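D-alanyl-D-alanine carboxypeptidase (Penicillin binding protein) family protein (Francisella tularensis subsp. tularensis, PDB 6OSU) probably removes the terminal D-alanine from the peptide stems of cell-wall precursors, as a serine-type D-Ala-D-Ala carboxypeptidase of peptidoglycan synthesis. Local coordinates at residues V117-V123 with V196-L202; F143-N148 with H160-P164. One frame throughout, in Å; residues are numbered along the deposited sequence.

Contact 1 of 2, residues V117-V123 with V196-L202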
ATOM      1  N   VAL A 117     -17.183   0.866  -8.763  1.00 52.69           N
ATOM      2  CA  VAL A 117     -15.888   0.817  -8.092  1.00 52.05           C
ATOM      3  C   VAL A 117     -15.195   2.169  -8.180  1.00 53.38           C
ATOM      4  O   VAL A 117     -14.554   2.618  -7.221  1.00 53.51           O
ATOM      5  CB  VAL A 117     -15.021  -0.310  -8.681  1.00 52.00           C
ATOM      6  CG1 VAL A 117     -13.603  -0.237  -8.141  1.00 49.77           C
ATOM      7  CG2 VAL A 117     -15.633  -1.659  -8.363  1.00 53.00           C
ATOM      8  N   THR A 118     -15.313   2.843  -9.327  1.00 54.65           N
ATOM      9  CA  THR A 118     -14.753   4.184  -9.455  1.00 55.60           C
ATOM     10  C   THR A 118     -15.406   5.140  -8.464  1.00 56.85           C
ATOM     11  O   THR A 118     -14.721   5.935  -7.807  1.00 56.36           O
ATOM     12  CB  THR A 118     -14.918   4.693 -10.889  1.00 56.21           C
ATOM     13  OG1 THR A 118     -14.418   3.711 -11.805  1.00 57.92           O
ATOM     14  CG2 THR A 118     -14.141   5.986 -11.087  1.00 55.20           C
ATOM     15  N   GLY A 119     -16.732   5.073  -8.335  1.00 57.82           N
ATOM     16  CA  GLY A 119     -17.407   5.900  -7.350  1.00 57.46           C
ATOM     17  C   GLY A 119     -16.938   5.607  -5.938  1.00 56.04           C
ATOM     18  O   GLY A 119     -16.720   6.524  -5.142  1.00 55.56           O
ATOM     19  N   MET A 120     -16.754   4.327  -5.617  1.00 55.81           N
ATOM     20  CA  MET A 120     -16.335   3.945  -4.272  1.00 55.28           C
ATOM     21  C   MET A 120     -14.916   4.419  -3.974  1.00 54.12           C
ATOM     22  O   MET A 120     -14.657   4.997  -2.912  1.00 53.76           O
ATOM     23  CB  MET A 120     -16.447   2.429  -4.111  1.00 56.03           C
ATOM     24  CG  MET A 120     -15.940   1.879  -2.789  1.00 55.42           C
ATOM     25  SD  MET A 120     -16.232   0.100  -2.699  1.00 56.86           S
ATOM     26  CE  MET A 120     -15.507  -0.446  -4.243  1.00 55.89           C
ATOM     27  N   ASP A 121     -13.987   4.201  -4.909  1.00 54.23           N
ATOM     28  CA  ASP A 121     -12.577   4.488  -4.658  1.00 54.94           C
ATOM     29  C   ASP A 121     -12.251   5.973  -4.789  1.00 53.52           C
ATOM     30  O   ASP A 121     -11.496   6.518  -3.977  1.00 52.27           O
ATOM     31  CB  ASP A 121     -11.702   3.683  -5.615  1.00 58.93           C
ATOM     32  CG  ASP A 121     -11.834   2.188  -5.413  1.00 63.56           C
ATOM     33  OD1 ASP A 121     -12.319   1.759  -4.340  1.00 64.77           O
ATOM     34  OD2 ASP A 121     -11.432   1.437  -6.327  1.00 65.51           O
ATOM     35  N   VAL A 122     -12.796   6.634  -5.805  1.00 54.22           N
ATOM     36  CA  VAL A 122     -12.399   8.000  -6.139  1.00 55.28           C
ATOM     37  C   VAL A 122     -13.254   9.022  -5.407  1.00 55.14           C
ATOM     38  O   VAL A 122     -12.748  10.034  -4.920  1.00 54.92           O
ATOM     39  CB  VAL A 122     -12.478   8.199  -7.665  1.00 56.45           C
ATOM     40  CG1 VAL A 122     -12.064   9.610  -8.046  1.00 57.71           C
ATOM     41  CG2 VAL A 122     -11.626   7.154  -8.371  1.00 55.81           C
ATOM     42  N   VAL A 123     -14.556   8.763  -5.328  1.00 56.09           N
ATOM     43  CA  VAL A 123     -15.514   9.702  -4.757  1.00 56.55           C
ATOM     44  C   VAL A 123     -15.933   9.299  -3.345  1.00 55.22           C
ATOM     45  O   VAL A 123     -16.530  10.115  -2.625  1.00 57.61           O
ATOM     46  CB  VAL A 123     -16.721   9.843  -5.719  1.00 58.37           C
ATOM     47  CG1 VAL A 123     -18.009  10.282  -5.017  1.00 59.84           C
ATOM     48  CG2 VAL A 123     -16.371  10.817  -6.833  1.00 60.15           C
ATOM     49  N   VAL A 196      -7.360   2.170 -10.349  1.00 51.58           N
ATOM     50  CA  VAL A 196      -8.491   3.086 -10.225  1.00 51.14           C
ATOM     51  C   VAL A 196      -8.207   4.169  -9.192  1.00 51.28           C
ATOM     52  O   VAL A 196      -8.708   5.296  -9.306  1.00 52.27           O
ATOM     53  CB  VAL A 196      -9.775   2.305  -9.878  1.00 50.30           C
ATOM     54  CG1 VAL A 196     -10.976   3.240  -9.806  1.00 50.22           C
ATOM     55  CG2 VAL A 196     -10.021   1.205 -10.891  1.00 52.11           C
ATOM     56  N   TYR A 197      -7.393   3.861  -8.181  1.00 50.14           N
ATOM     57  CA  TYR A 197      -7.134   4.828  -7.122  1.00 50.06           C
ATOM     58  C   TYR A 197      -6.341   6.034  -7.610  1.00 52.01           C
ATOM     59  O   TYR A 197      -6.300   7.053  -6.912  1.00 51.38           O
ATOM     60  CB  TYR A 197      -6.408   4.153  -5.962  1.00 49.90           C
ATOM     61  CG  TYR A 197      -7.301   3.235  -5.160  1.00 50.77           C
ATOM     62  CD1 TYR A 197      -8.267   3.752  -4.305  1.00 50.49           C
ATOM     63  CD2 TYR A 197      -7.189   1.854  -5.263  1.00 51.97           C
ATOM     64  CE1 TYR A 197      -9.085   2.925  -3.564  1.00 50.88           C
ATOM     65  CE2 TYR A 197      -8.011   1.013  -4.527  1.00 52.40           C
ATOM     66  CZ  TYR A 197      -8.959   1.558  -3.681  1.00 51.71           C
ATOM     67  OH  TYR A 197      -9.780   0.739  -2.943  1.00 51.33           O
ATOM     68  N   ASP A 198      -5.730   5.953  -8.787  1.00 54.37           N
ATOM     69  CA  ASP A 198      -4.998   7.079  -9.351  1.00 55.19           C
ATOM     70  C   ASP A 198      -5.887   8.019 -10.160  1.00 54.75           C
ATOM     71  O   ASP A 198      -5.393   9.037 -10.656  1.00 57.15           O
ATOM     72  CB  ASP A 198      -3.839   6.568 -10.221  1.00 57.75           C
ATOM     73  CG  ASP A 198      -2.804   7.643 -10.513  1.00 61.91           C
ATOM     74  OD1 ASP A 198      -2.379   8.342  -9.567  1.00 62.49           O
ATOM     75  OD2 ASP A 198      -2.406   7.788 -11.689  1.00 64.90           O
ATOM     76  N   ASP A 199      -7.180   7.711 -10.298  1.00 72.32           N
ATOM     77  CA  ASP A 199      -8.090   8.592 -11.025  1.00 71.65           C
ATOM     78  C   ASP A 199      -8.188   9.949 -10.338  1.00 71.25           C
ATOM     79  O   ASP A 199      -8.423  10.032  -9.130  1.00 70.46           O
ATOM     80  CB  ASP A 199      -9.481   7.961 -11.127  1.00 70.61           C
ATOM     81  CG  ASP A 199      -9.532   6.794 -12.096  1.00 73.22           C
ATOM     82  OD1 ASP A 199      -8.468   6.405 -12.626  1.00 75.88           O
ATOM     83  OD2 ASP A 199     -10.640   6.267 -12.330  1.00 73.03           O
ATOM     84  N   LYS A 200      -8.014  11.017 -11.120  1.00 72.63           N
ATOM     85  CA  LYS A 200      -8.049  12.363 -10.554  1.00 71.10           C
ATOM     86  C   LYS A 200      -9.459  12.766 -10.140  1.00 67.05           C
ATOM     87  O   LYS A 200      -9.624  13.569  -9.214  1.00 65.35           O
ATOM     88  CB  LYS A 200      -7.486  13.369 -11.559  1.00 73.37           C
ATOM     89  CG  LYS A 200      -6.091  13.034 -12.074  1.00 76.53           C
ATOM     90  CD  LYS A 200      -5.019  13.317 -11.032  1.00 78.20           C
ATOM     91  CE  LYS A 200      -4.234  12.056 -10.695  1.00 80.03           C
ATOM     92  NZ  LYS A 200      -3.720  11.374 -11.917  1.00 82.68           N
ATOM     93  N   GLY A 201     -10.475  12.230 -10.801  1.00 65.83           N
ATOM     94  CA  GLY A 201     -11.839  12.587 -10.469  1.00 63.96           C
ATOM     95  C   GLY A 201     -12.829  11.726 -11.223  1.00 63.76           C
ATOM     96  O   GLY A 201     -12.462  10.750 -11.878  1.00 65.11           O
ATOM     97  N   LEU A 202     -14.102  12.108 -11.121  1.00 61.92           N
ATOM     98  CA  LEU A 202     -15.195  11.368 -11.737  1.00 61.31           C
ATOM     99  C   LEU A 202     -16.137  12.339 -12.434  1.00 61.36           C
ATOM    100  O   LEU A 202     -16.731  13.208 -11.786  1.00 61.04           O
ATOM    101  CB  LEU A 202     -15.955  10.538 -10.696  1.00 60.46           C
ATOM    102  CG  LEU A 202     -17.245   9.867 -11.179  1.00 61.28           C
ATOM    103  CD1 LEU A 202     -16.964   8.885 -12.308  1.00 62.75           C
ATOM    104  CD2 LEU A 202     -17.959   9.177 -10.029  1.00 60.44           C
TER
HETATM  105  O   HOH W   1     -11.833   1.833  -1.821  1.00 53.89           O

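Contact 2 of 2, residues F143-N148 with H160-P164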
ATOM      1  N   PHE A 143     -22.262  -9.336   3.868  1.00 60.91           N
ATOM      2  CA  PHE A 143     -21.034  -8.842   3.256  1.00 57.30           C
ATOM      3  C   PHE A 143     -20.031  -8.410   4.316  1.00 54.78           C
ATOM      4  O   PHE A 143     -18.823  -8.621   4.157  1.00 51.07           O
ATOM      5  CB  PHE A 143     -21.343  -7.687   2.304  1.00 54.94           C
ATOM      6  CG  PHE A 143     -20.159  -7.246   1.493  1.00 51.27           C
ATOM      7  CD1 PHE A 143     -19.862  -7.864   0.288  1.00 51.13           C
ATOM      8  CD2 PHE A 143     -19.337  -6.222   1.941  1.00 47.90           C
ATOM      9  CE1 PHE A 143     -18.766  -7.465  -0.462  1.00 49.12           C
ATOM     10  CE2 PHE A 143     -18.241  -5.819   1.198  1.00 46.43           C
ATOM     11  CZ  PHE A 143     -17.953  -6.440  -0.007  1.00 46.21           C
ATOM     12  N   THR A 144     -20.514  -7.803   5.403  1.00 56.98           N
ATOM     13  CA  THR A 144     -19.618  -7.424   6.490  1.00 58.08           C
ATOM     14  C   THR A 144     -18.943  -8.649   7.093  1.00 59.90           C
ATOM     15  O   THR A 144     -17.747  -8.613   7.411  1.00 58.15           O
ATOM     16  CB  THR A 144     -20.388  -6.650   7.559  1.00 59.33           C
ATOM     17  OG1 THR A 144     -21.027  -5.518   6.959  1.00 58.52           O
ATOM     18  CG2 THR A 144     -19.444  -6.166   8.652  1.00 58.92           C
ATOM     19  N   ASP A 145     -19.694  -9.747   7.245  1.00 63.00           N
ATOM     20  CA  ASP A 145     -19.101 -10.998   7.711  1.00 65.88           C
ATOM     21  C   ASP A 145     -18.006 -11.470   6.767  1.00 63.60           C
ATOM     22  O   ASP A 145     -16.952 -11.945   7.210  1.00 63.94           O
ATOM     23  CB  ASP A 145     -20.178 -12.075   7.851  1.00 70.91           C
ATOM     24  CG  ASP A 145     -21.061 -11.862   9.059  1.00 75.55           C
ATOM     25  OD1 ASP A 145     -20.525 -11.492  10.127  1.00 77.39           O
ATOM     26  OD2 ASP A 145     -22.290 -12.065   8.942  1.00 77.60           O
ATOM     27  N   LEU A 146     -18.237 -11.346   5.460  1.00 61.36           N
ATOM     28  CA  LEU A 146     -17.200 -11.692   4.496  1.00 60.66           C
ATOM     29  C   LEU A 146     -15.985 -10.783   4.644  1.00 58.37           C
ATOM     30  O   LEU A 146     -14.840 -11.240   4.532  1.00 58.22           O
ATOM     31  CB  LEU A 146     -17.764 -11.613   3.081  1.00 60.97           C
ATOM     32  CG  LEU A 146     -16.776 -11.925   1.963  1.00 60.96           C
ATOM     33  CD1 LEU A 146     -16.402 -13.399   1.971  1.00 62.46           C
ATOM     34  CD2 LEU A 146     -17.371 -11.509   0.637  1.00 61.25           C
ATOM     35  N   MET A 147     -16.214  -9.490   4.898  1.00 56.13           N
ATOM     36  CA  MET A 147     -15.105  -8.570   5.128  1.00 54.71           C
ATOM     37  C   MET A 147     -14.270  -8.998   6.327  1.00 53.01           C
ATOM     38  O   MET A 147     -13.036  -8.946   6.283  1.00 50.97           O
ATOM     39  CB  MET A 147     -15.626  -7.149   5.343  1.00 55.31           C
ATOM     40  CG  MET A 147     -16.400  -6.570   4.182  1.00 55.41           C
ATOM     41  SD  MET A 147     -17.104  -4.972   4.625  1.00 56.38           S
ATOM     42  CE  MET A 147     -15.614  -4.009   4.863  1.00 54.47           C
ATOM     43  N   ASN A 148     -14.926  -9.422   7.409  1.00 54.84           N
ATOM     44  CA  ASN A 148     -14.191  -9.800   8.612  1.00 56.59           C
ATOM     45  C   ASN A 148     -13.461 -11.129   8.439  1.00 58.22           C
ATOM     46  O   ASN A 148     -12.376 -11.313   9.003  1.00 57.36           O
ATOM     47  CB  ASN A 148     -15.143  -9.844   9.809  1.00 57.96           C
ATOM     48  CG  ASN A 148     -15.614  -8.457  10.224  1.00 57.27           C
ATOM     49  OD1 ASN A 148     -14.846  -7.496  10.194  1.00 54.43           O
ATOM     50  ND2 ASN A 148     -16.882  -8.347  10.597  1.00 59.32           N
ATOM     51  N   HIS A 160     -11.872  -5.035  12.844  1.00 59.73           N
ATOM     52  CA  HIS A 160     -13.248  -5.517  12.821  1.00 60.90           C
ATOM     53  C   HIS A 160     -14.121  -4.446  12.192  1.00 59.63           C
ATOM     54  O   HIS A 160     -14.192  -3.324  12.704  1.00 60.49           O
ATOM     55  CB  HIS A 160     -13.750  -5.863  14.221  1.00 64.78           C
ATOM     56  CG  HIS A 160     -15.125  -6.450  14.229  1.00 67.20           C
ATOM     57  ND1 HIS A 160     -15.366  -7.780  13.963  1.00 68.51           N
ATOM     58  CD2 HIS A 160     -16.336  -5.882  14.436  1.00 68.72           C
ATOM     59  CE1 HIS A 160     -16.666  -8.010  14.022  1.00 70.30           C
ATOM     60  NE2 HIS A 160     -17.277  -6.875  14.306  1.00 70.35           N
ATOM     61  N   PHE A 161     -14.785  -4.795  11.096  1.00 58.56           N
ATOM     62  CA  PHE A 161     -15.671  -3.882  10.390  1.00 57.17           C
ATOM     63  C   PHE A 161     -17.111  -4.089  10.838  1.00 59.42           C
ATOM     64  O   PHE A 161     -17.545  -5.219  11.074  1.00 60.98           O
ATOM     65  CB  PHE A 161     -15.551  -4.083   8.881  1.00 54.62           C
ATOM     66  CG  PHE A 161     -14.176  -3.812   8.345  1.00 53.01           C
ATOM     67  CD1 PHE A 161     -13.671  -2.520   8.323  1.00 52.59           C
ATOM     68  CD2 PHE A 161     -13.388  -4.840   7.862  1.00 52.91           C
ATOM     69  CE1 PHE A 161     -12.407  -2.261   7.829  1.00 51.34           C
ATOM     70  CE2 PHE A 161     -12.122  -4.591   7.364  1.00 52.18           C
ATOM     71  CZ  PHE A 161     -11.631  -3.297   7.346  1.00 51.15           C
ATOM     72  N   ALA A 162     -17.846  -2.985  10.971  1.00 60.33           N
ATOM     73  CA  ALA A 162     -19.255  -3.035  11.338  1.00 62.75           C
ATOM     74  C   ALA A 162     -20.180  -2.893  10.143  1.00 62.89           C
ATOM     75  O   ALA A 162     -21.373  -3.191  10.268  1.00 64.72           O
ATOM     76  CB  ALA A 162     -19.588  -1.940  12.360  1.00 63.71           C
ATOM     77  N   ASN A 163     -19.656  -2.456   9.004  1.00 61.13           N
ATOM     78  CA  ASN A 163     -20.459  -2.216   7.812  1.00 61.99           C
ATOM     79  C   ASN A 163     -19.515  -2.091   6.623  1.00 61.34           C
ATOM     80  O   ASN A 163     -18.291  -2.051   6.797  1.00 60.07           O
ATOM     81  CB  ASN A 163     -21.342  -0.963   7.975  1.00 62.47           C
ATOM     82  CG  ASN A 163     -20.561   0.260   8.381  1.00 61.80           C
ATOM     83  OD1 ASN A 163     -19.452   0.490   7.901  1.00 59.66           O
ATOM     84  ND2 ASN A 163     -21.130   1.052   9.279  1.00 63.99           N
ATOM     85  N   PRO A 164     -20.046  -2.055   5.394  1.00 61.25           N
ATOM     86  CA  PRO A 164     -19.161  -2.015   4.217  1.00 58.99           C
ATOM     87  C   PRO A 164     -18.596  -0.646   3.860  1.00 58.38           C
ATOM     88  O   PRO A 164     -17.667  -0.584   3.038  1.00 57.11           O
ATOM     89  CB  PRO A 164     -20.065  -2.520   3.078  1.00 59.22           C
ATOM     90  CG  PRO A 164     -21.214  -3.204   3.753  1.00 61.64           C
ATOM     91  CD  PRO A 164     -21.416  -2.442   5.020  1.00 62.88           C
TER

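Contact 1 of 2, residues V117-V123 with V196-L202
The last turns of helix 113-123 lie in a bend of chain formed by residues 196-202, which ends as strand 201-205 begins. Val122, with chi1 at t, drives a methyl into each half of that bend: CG2 lies 3.6 Å from Val196 O and 3.6 Å from Asp199 CB, while CG1 sits 3.8 Å from Gly201 CA. A beta-branched residue suits the place because its two methyls diverge, one toward Val196 and Asp199, the other onto the extended backbone at Gly201. Val196, also t, answers with CG1, 4.2 Å from Val122 CG2 and 3.9 Å from Thr118 CA. Leu202 (t, p) reaches along the helix to Gly119, its CD2 being 4.3 Å from Gly119 CA, and its CB meets Val123 CG2 at 3.9 Å. Thr118 in its m rotamer returns OG1 to Arg114 O of its own helix, a common way to satisfy a helical hydroxyl, and thereby offers CG2 to Leu202 CD1 at 4.2 Å.

At the polar end Asp121 and Tyr197 both adopt m. The CA-to-CB bond of Tyr197 points sideways, but the long ring carries OH to within 3.1 Å of Asp121 OD1, and Asp121 OD2 lies over one ring face. One water, 2.6 Å from both Asp121 OD1 and Tyr197 OH, donates to the carboxylate. Ser71 of helix 66-79 adds weak hydrogen bonds to both groups. The tyrosine side chain is also about 4 Å from that of Lys278, a predicted substrate-binding residue. Aliphatic packing thus fixes the helix against the bend, while a hydrated acid-phenol pair sits deep beside the probable active site.

Contact 2 of 2, residues F143-N148 with H160-P164
Met147 forms the apolar centre, its side chain lying between Phe161 and Pro164. Its CE rests over one face of the Phe161 ring, 3.8 Å from Phe161 CG and 24° off the ring normal, a CH-pi contact; SD stands obliquely to the same ring in a Met-aromatic contact and also lies 3.6 Å from Pro164 CA. A long, flexible thioether suits this place, since it can follow both a flat ring and the backbone beside a proline. Phe143, one helical turn earlier, continues the apolar surface with CD2 at 3.9 Å from Pro164 CB. Thr66 and Thr70 of helix 66-79 touch this cluster, and Ala133 of helix 126-137 packs on both Phe143 and Pro164.

Further out, Thr144 has both characters. Its hydroxyl is bonded to Thr140 O within the helix, which leaves CG2 to press against the loop, 3.2 Å from Phe161 O and 3.7 Å from Ala162 C.

At the polar edge Asn148 uses its whole carboxamide on one residue: Phe161 N donates to Asn148 OD1 (2.8 Å, 168°) and Asn148 ND2 donates to Phe161 O (3.2 Å, 162°). Asparagine is apt because the amide carries donor and acceptor side by side, matching the NH and CO of a single extended residue. Apolar packing and paired amide bonds therefore hold an irregular loop to helix 140-154; with Pro164 O hydrogen-bonded to Thr70 OG1 and the Pro164 side chain about 7 Å from that of Lys67, the predicted proton acceptor, they set it beside the probable active site.

How the contacts relate
From the N terminus the chain passes the predicted nucleophile Ser64 and helix 66-79 before reaching helix 113-123, the first half of contact 1. It then runs through helix 126-137 into helix 140-154, and a short turn back at 160-164 closes contact 2, with 11 residues between its segments. Helices 176-189 and 191-194 follow before 196-202 closes the wider loop of contact 1, which spans 72 residues and encloses contact 2 completely. The centres lie 22 Å apart and the contacts do not touch. Helix 66-79 borders both: contact 1 ties the helical region to the three-stranded sheet containing 201-205, whereas contact 2 joins parts of the helical region itself.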